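Side-chain contacts in Plm1 (Streptomyces sp. HK803, PDB 4HXY), which probably reduces the beta-keto group of a polyketide intermediate with NADPH, as the ketoreductase of the first module in phoslactomycin biosynthesis: residues A290-L293 with A294-M297; A346-R349 with R350-K354. All coordinates share one frame; numbering follows the deposited sequence.

Interaction 1: residues A290-L293 with A294-M297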
loop_
_atom_site.group_PDB
_atom_site.type_symbol
_atom_site.label_atom_id
_atom_site.label_comp_id
_atom_site.label_asym_id
_atom_site.label_seq_id
_atom_site.Cartn_x
_atom_site.Cartn_y
_atom_site.Cartn_z
ATOM N N ALA A 290 -0.515 -13.600 -12.966
ATOM C CA ALA A 290 -1.588 -13.406 -11.990
ATOM C C ALA A 290 -1.379 -14.259 -10.749
ATOM O O ALA A 290 -1.651 -13.809 -9.623
ATOM C CB ALA A 290 -2.973 -13.702 -12.595
ATOM N N GLU A 291 -0.953 -15.504 -10.947
ATOM C CA GLU A 291 -0.757 -16.406 -9.807
ATOM C C GLU A 291 0.373 -15.917 -8.875
ATOM O O GLU A 291 0.241 -15.909 -7.632
ATOM C CB GLU A 291 -0.505 -17.828 -10.299
ATOM C CG GLU A 291 -0.413 -18.835 -9.171
ATOM C CD GLU A 291 -0.235 -20.267 -9.633
ATOM O OE1 GLU A 291 -0.199 -20.533 -10.867
ATOM O OE2 GLU A 291 -0.136 -21.136 -8.729
ATOM N N GLU A 292 1.478 -15.489 -9.480
ATOM C CA GLU A 292 2.582 -14.935 -8.710
ATOM C C GLU A 292 2.205 -13.616 -8.051
ATOM O O GLU A 292 2.579 -13.389 -6.907
ATOM C CB GLU A 292 3.864 -14.834 -9.529
ATOM C CG GLU A 292 4.688 -16.141 -9.452
ATOM C CD GLU A 292 4.962 -16.610 -8.006
ATOM O OE1 GLU A 292 5.445 -15.793 -7.170
ATOM O OE2 GLU A 292 4.680 -17.803 -7.693
ATOM N N LEU A 293 1.454 -12.767 -8.751
ATOM C CA LEU A 293 0.937 -11.516 -8.128
ATOM C C LEU A 293 0.130 -11.867 -6.873
ATOM O O LEU A 293 0.297 -11.257 -5.810
ATOM C CB LEU A 293 0.079 -10.693 -9.100
ATOM C CG LEU A 293 -0.388 -9.335 -8.558
ATOM C CD1 LEU A 293 0.811 -8.431 -8.424
ATOM C CD2 LEU A 293 -1.465 -8.691 -9.435
ATOM N N ALA A 294 -0.752 -12.845 -6.997
ATOM C CA ALA A 294 -1.563 -13.259 -5.860
ATOM C C ALA A 294 -0.701 -13.792 -4.724
ATOM O O ALA A 294 -0.952 -13.492 -3.546
ATOM C CB ALA A 294 -2.594 -14.292 -6.278
ATOM N N ALA A 295 0.297 -14.606 -5.046
ATOM C CA ALA A 295 1.233 -15.121 -4.020
ATOM C C ALA A 295 2.024 -14.028 -3.310
ATOM O O ALA A 295 2.275 -14.102 -2.091
ATOM C CB ALA A 295 2.200 -16.151 -4.649
ATOM N N GLN A 296 2.401 -13.001 -4.064
ATOM C CA GLN A 296 3.108 -11.849 -3.528
ATOM C C GLN A 296 2.250 -11.031 -2.567
ATOM O O GLN A 296 2.789 -10.408 -1.662
ATOM C CB GLN A 296 3.571 -10.936 -4.674
ATOM C CG GLN A 296 4.766 -11.460 -5.468
ATOM C CD GLN A 296 5.036 -10.721 -6.779
ATOM O OE1 GLN A 296 4.398 -9.703 -7.114
ATOM N NE2 GLN A 296 5.988 -11.248 -7.544
ATOM N N MET A 297 0.940 -11.015 -2.791
ATOM C CA MET A 297 0.011 -10.193 -2.000
ATOM C C MET A 297 -0.662 -10.992 -0.862
ATOM O O MET A 297 -1.307 -10.407 0.005
ATOM C CB MET A 297 -1.063 -9.565 -2.917
ATOM C CG MET A 297 -0.522 -8.604 -3.956
ATOM S SD MET A 297 -1.705 -8.006 -5.158
ATOM C CE MET A 297 -2.756 -6.943 -4.114
HETATM O O HOH W 1 7.100 -13.874 -7.539
#

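Interaction 2: residues A346-R349 with R350-K354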
loop_
_atom_site.group_PDB
_atom_site.type_symbol
_atom_site.label_atom_id
_atom_site.label_comp_id
_atom_site.label_asym_id
_atom_site.label_seq_id
_atom_site.Cartn_x
_atom_site.Cartn_y
_atom_site.Cartn_z
ATOM N N ALA A 346 -6.696 0.184 6.614
ATOM C CA ALA A 346 -6.709 0.984 7.831
ATOM C C ALA A 346 -7.779 2.066 7.736
ATOM O O ALA A 346 -8.498 2.307 8.705
ATOM C CB ALA A 346 -5.343 1.576 8.149
ATOM N N ARG A 347 -7.873 2.735 6.585
ATOM C CA ARG A 347 -8.911 3.763 6.390
ATOM C C ARG A 347 -10.309 3.158 6.531
ATOM O O ARG A 347 -11.190 3.745 7.163
ATOM C CB ARG A 347 -8.767 4.440 5.025
ATOM C CG ARG A 347 -7.557 5.314 4.908
ATOM C CD ARG A 347 -7.571 6.226 3.681
ATOM N NE ARG A 347 -7.337 5.492 2.440
ATOM C CZ ARG A 347 -8.258 5.208 1.519
ATOM N NH1 ARG A 347 -9.531 5.612 1.652
ATOM N NH2 ARG A 347 -7.888 4.525 0.437
ATOM N N ARG A 348 -10.493 1.994 5.938
ATOM C CA ARG A 348 -11.782 1.310 5.938
ATOM C C ARG A 348 -12.204 0.968 7.361
ATOM O O ARG A 348 -13.356 1.202 7.762
ATOM C CB ARG A 348 -11.746 0.058 5.065
ATOM C CG ARG A 348 -13.103 -0.545 4.799
ATOM C CD ARG A 348 -12.998 -1.833 4.021
ATOM N NE ARG A 348 -12.620 -2.967 4.868
ATOM C CZ ARG A 348 -12.507 -4.220 4.445
ATOM N NH1 ARG A 348 -12.707 -4.525 3.170
ATOM N NH2 ARG A 348 -12.207 -5.181 5.306
ATOM N N ARG A 349 -11.255 0.471 8.142
ATOM C CA ARG A 349 -11.551 0.047 9.507
ATOM C C ARG A 349 -11.914 1.255 10.376
ATOM O O ARG A 349 -12.857 1.197 11.177
ATOM C CB ARG A 349 -10.342 -0.745 10.072
ATOM C CG ARG A 349 -10.539 -1.294 11.456
ATOM C CD ARG A 349 -9.446 -2.330 11.820
ATOM N NE ARG A 349 -9.596 -2.786 13.195
ATOM C CZ ARG A 349 -10.187 -3.905 13.580
ATOM N NH1 ARG A 349 -10.673 -4.747 12.688
ATOM N NH2 ARG A 349 -10.267 -4.180 14.878
ATOM N N ARG A 350 -11.190 2.365 10.214
ATOM C CA ARG A 350 -11.532 3.600 10.930
ATOM C C ARG A 350 -12.919 4.142 10.560
ATOM O O ARG A 350 -13.625 4.655 11.444
ATOM C CB ARG A 350 -10.475 4.669 10.744
ATOM C CG ARG A 350 -9.170 4.326 11.420
ATOM C CD ARG A 350 -8.242 5.529 11.546
ATOM N NE ARG A 350 -7.916 6.140 10.262
ATOM C CZ ARG A 350 -6.880 5.798 9.486
ATOM N NH1 ARG A 350 -6.022 4.842 9.854
ATOM N NH2 ARG A 350 -6.683 6.418 8.326
ATOM N N GLU A 351 -13.318 3.973 9.307
ATOM C CA GLU A 351 -14.649 4.390 8.827
ATOM C C GLU A 351 -15.742 3.587 9.529
ATOM O O GLU A 351 -16.872 4.068 9.713
ATOM C CB GLU A 351 -14.762 4.227 7.294
ATOM C CG GLU A 351 -13.954 5.254 6.560
ATOM C CD GLU A 351 -13.835 5.036 5.042
ATOM O OE1 GLU A 351 -14.157 3.947 4.502
ATOM O OE2 GLU A 351 -13.380 5.995 4.383
ATOM N N GLN A 352 -15.378 2.384 9.943
ATOM C CA GLN A 352 -16.264 1.475 10.665
ATOM C C GLN A 352 -16.190 1.711 12.183
ATOM O O GLN A 352 -16.725 0.937 12.961
ATOM C CB GLN A 352 -15.930 0.020 10.281
ATOM C CG GLN A 352 -16.169 -0.270 8.813
ATOM C CD GLN A 352 -15.645 -1.628 8.328
ATOM O OE1 GLN A 352 -14.868 -2.298 9.002
ATOM N NE2 GLN A 352 -16.056 -2.015 7.114
ATOM N N GLY A 353 -15.498 2.759 12.606
ATOM C CA GLY A 353 -15.470 3.139 14.006
ATOM C C GLY A 353 -14.474 2.341 14.824
ATOM O O GLY A 353 -14.560 2.306 16.058
ATOM N N LYS A 354 -13.506 1.723 14.149
ATOM C CA LYS A 354 -12.519 0.880 14.817
ATOM C C LYS A 354 -11.125 1.490 14.719
ATOM O O LYS A 354 -10.833 2.215 13.774
ATOM C CB LYS A 354 -12.511 -0.495 14.187
ATOM C CG LYS A 354 -13.829 -1.273 14.327
ATOM C CD LYS A 354 -13.760 -2.577 13.570
ATOM C CE LYS A 354 -15.112 -3.289 13.511
ATOM N NZ LYS A 354 -15.762 -3.413 14.858
HETATM O O HOH W 2 -12.537 -2.859 7.748
#

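Interaction 1: residues A290-L293 with A294-M297
Ala290 O accepts from Ala294 N at 2.9 Å, an i to i+4 bond near the start of helix 290-310, and the methyl of Ala294 rests beside the same carbonyl oxygen. Glu291 takes part through its backbone, O receiving Ala295 N. Glu292 does more: its O binds Gln296 N, while its side chain, bent at chi2 (-53°), swings OE1 round to a water that donates to it at 2.6 Å. That water accepts from Gln296 NE2 at 2.9 Å, so carboxylate and amide one turn apart are bridged rather than paired directly. Gln296 CG passes 3.3 Å from Glu292 O before the extended chain reaches the water. With an alanine at Gln296, the bridging water is likely to lose its amide donor and the Glu292 carboxylate its link to the next turn. Leu293 belongs to the buried side. Its CG stands anti to the backbone N (chi1 -175°) and lies 3.9 Å from Met297 SD, the two chains running side by side. Leu293 also packs on Ala67 and Leu71, and Met297 on Ala337 and Cys341. Met297 N to Leu293 O, 3.1 Å, is a weak bond. This is the amphipathic start of helix 290-310 in the Rossmann-type ketoreductase domain: a water-mediated polar side, and an apolar side against helices 67-77 and 333-351.

Interaction 2: residues A346-R349 with R350-K354
Arg349 and Lys354 meet through their aliphatic parts: Arg349 CG lies 3.5 Å from Lys354 CB, and Lys354 CD sits over the centre of one guanidinium face, 3.8 Å from Arg349 CZ. The chains cross at about a right angle, and their like-charged ends stay apart. Arg350, bent at chi3 (-58°), folds back along the helix and lays a guanidinium face over Ala346 O, with NH2 3.7 Å from Arg347 CG. Arg348 and Gln352 run side by side, linked by a water that accepts from Arg348 NE at the guanidinium edge, 2.9 Å away, and probably donates to Gln352 OE1, though it has other acceptors to serve.

Further out, Asp308 forms salt bridges with Arg348 NH2 and Arg349 NH1, while Arg349 NH2 and Lys354 NZ bond to Leu311 O and Pro312 O. Arg350 NH1 reaches Ala356 O and the carboxylate of Asp406, and Glu351 OE1 accepts from Ala103 N.

The backbone closes the helix with Lys354 N to Arg349 O at 3.1 Å and Gly353 N to Arg350 O at 2.9 Å. With Gly353 at positive phi (82°) as the C-prime residue, this is a Schellman motif, here ending helix 333-351 ahead of strand 357-361 in the Rossmann-type ketoreductase fold.

Interactions 1 and 2 sit at the start of helix 290-310 and the end of helix 333-351, with centres about 26 Å apart and no direct touch. The two helices nevertheless touch each other, through apolar side chains at interaction 1 and through salt bridges at interaction 2. Interaction 1 is a surface contact, mostly neutral or acidic, with one buried leucine, and its backbone carries on into further helix; interaction 2 is partly buried and strongly basic, most of its basic groups answered by acids and carbonyls from elsewhere in the chain, and its backbone turns out of the helix. Each has a single water between side chains four residues apart, joining glutamate to glutamine in one and arginine to glutamine in the other.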